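Local coordinates for uncharacterized protein (Xanthomonas campestris pv. campestris, PDB 3HIU) that is of unknown function but belongs to the DUF892 family of ferritin-like proteins and folds as a bundle of long helices, at residues E125-Q128 with I129-I133. Residues are numbered along the deposited sequence; the frame is centred on the assembly and turned at random.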
loop_
_atom_site.group_PDB
_atom_site.type_symbol
_atom_site.label_atom_id
_atom_site.label_comp_id
_atom_site.label_asym_id
_atom_site.label_seq_id
_atom_site.Cartn_x
_atom_site.Cartn_y
_atom_site.Cartn_z
ATOM N N GLU B 125 16.660 8.637 -19.799
ATOM C CA GLU B 125 15.339 9.053 -20.273
ATOM C C GLU B 125 14.246 8.202 -19.639
ATOM O O GLU B 125 13.214 8.723 -19.239
ATOM C CB GLU B 125 15.230 8.959 -21.801
ATOM C CG GLU B 125 16.101 9.939 -22.574
ATOM C CD GLU B 125 17.493 9.396 -22.888
ATOM O OE1 GLU B 125 17.840 8.289 -22.415
ATOM O OE2 GLU B 125 18.242 10.082 -23.618
ATOM N N VAL B 126 14.467 6.889 -19.573
ATOM C CA VAL B 126 13.546 5.989 -18.888
ATOM C C VAL B 126 13.388 6.445 -17.438
ATOM O O VAL B 126 12.283 6.517 -16.921
ATOM C CB VAL B 126 14.039 4.516 -18.929
ATOM C CG1 VAL B 126 13.068 3.607 -18.196
ATOM C CG2 VAL B 126 14.196 4.054 -20.359
ATOM N N ALA B 127 14.509 6.780 -16.805
ATOM C CA ALA B 127 14.526 7.190 -15.408
ATOM C C ALA B 127 13.652 8.417 -15.147
ATOM O O ALA B 127 13.018 8.526 -14.096
ATOM C CB ALA B 127 15.959 7.436 -14.953
ATOM N N GLN B 128 13.623 9.342 -16.100
ATOM C CA GLN B 128 12.814 10.551 -15.958
ATOM C C GLN B 128 11.333 10.205 -16.055
ATOM O O GLN B 128 10.539 10.634 -15.223
ATOM C CB GLN B 128 13.191 11.608 -17.009
ATOM C CG GLN B 128 13.351 13.042 -16.458
ATOM C CD GLN B 128 12.029 13.757 -16.201
ATOM O OE1 GLN B 128 11.660 14.009 -15.051
ATOM N NE2 GLN B 128 11.316 14.091 -17.273
ATOM N N ILE B 129 10.963 9.431 -17.074
ATOM C CA ILE B 129 9.600 8.927 -17.174
ATOM C C ILE B 129 9.186 8.498 -15.775
ATOM O O ILE B 129 8.195 8.978 -15.226
ATOM C CB ILE B 129 9.481 7.697 -18.113
ATOM C CG1 ILE B 129 10.107 7.975 -19.478
ATOM C CG2 ILE B 129 8.019 7.313 -18.304
ATOM C CD1 ILE B 129 9.227 8.806 -20.391
ATOM N N CYS B 130 9.991 7.615 -15.198
ATOM C CA CYS B 130 9.634 6.953 -13.958
ATOM C C CYS B 130 9.548 7.881 -12.753
ATOM O O CYS B 130 8.751 7.654 -11.846
ATOM C CB CYS B 130 10.597 5.809 -13.689
ATOM S SG CYS B 130 10.489 4.559 -14.949
ATOM N N GLU B 131 10.368 8.922 -12.736
ATOM C CA GLU B 131 10.335 9.873 -11.631
ATOM C C GLU B 131 9.082 10.733 -11.748
ATOM O O GLU B 131 8.559 11.239 -10.747
ATOM C CB GLU B 131 11.589 10.757 -11.623
ATOM C CG GLU B 131 12.871 10.049 -11.193
ATOM C CD GLU B 131 14.132 10.779 -11.660
ATOM O OE1 GLU B 131 14.080 12.012 -11.865
ATOM O OE2 GLU B 131 15.180 10.118 -11.829
ATOM N N ASP B 132 8.605 10.892 -12.980
ATOM C CA ASP B 132 7.450 11.738 -13.233
ATOM C C ASP B 132 6.171 10.992 -12.886
ATOM O O ASP B 132 5.275 11.555 -12.255
ATOM C CB ASP B 132 7.437 12.249 -14.677
ATOM C CG ASP B 132 8.451 13.360 -14.908
ATOM O OD1 ASP B 132 8.650 14.181 -13.986
ATOM O OD2 ASP B 132 9.054 13.415 -16.004
ATOM N N ILE B 133 6.095 9.724 -13.279
ATOM C CA ILE B 133 4.998 8.868 -12.835
ATOM C C ILE B 133 4.993 8.791 -11.304
ATOM O O ILE B 133 3.941 8.843 -10.664
ATOM C CB ILE B 133 5.094 7.442 -13.443
ATOM C CG1 ILE B 133 4.835 7.485 -14.952
ATOM C CG2 ILE B 133 4.111 6.483 -12.752
ATOM C CD1 ILE B 133 5.170 6.185 -15.675
#
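The carbonyl oxygen of Gln128 takes its main bond from the following turn, where Asp132 N bonds to Gln128 O at 3.0 Å; Glu131 N, which donates chiefly to Ala127 O, adds a weak second one to Gln128 O. One turn of alpha-helix is being closed here, and the same i+4 ladder leads up to it, with the N-H of Ile129, Cys130 and Glu131 donating to the carbonyls of Glu125, Val126 and Ala127. Straightest is the bond from Ile129 N to Glu125 O, with an angle of 176° at the hydrogen. On the outer face the side chains of Gln128 and Asp132 meet one turn apart, the amide plane turned 79° against the carboxylate. The sulfur of Cys130 lies beside its own backbone N (chi1 -63°), which carries SG back along the helix to 4.3 Å from Val126 CG1. Glu131 lays its chain past Ala127, with CG 3.3 Å from Ala127 O, and OE2 of Glu131 forms a salt bridge with NH2 of Arg119 of helix 94-120. This early part of helix 124-159 thus turns Ala127 and Cys130 onto Ala118 and Val115 of helix 94-120, while Val126 reaches Cys59 and Leu62 of helix 36-62 and Leu7 of helix 2-28, inside the four-helix bundle.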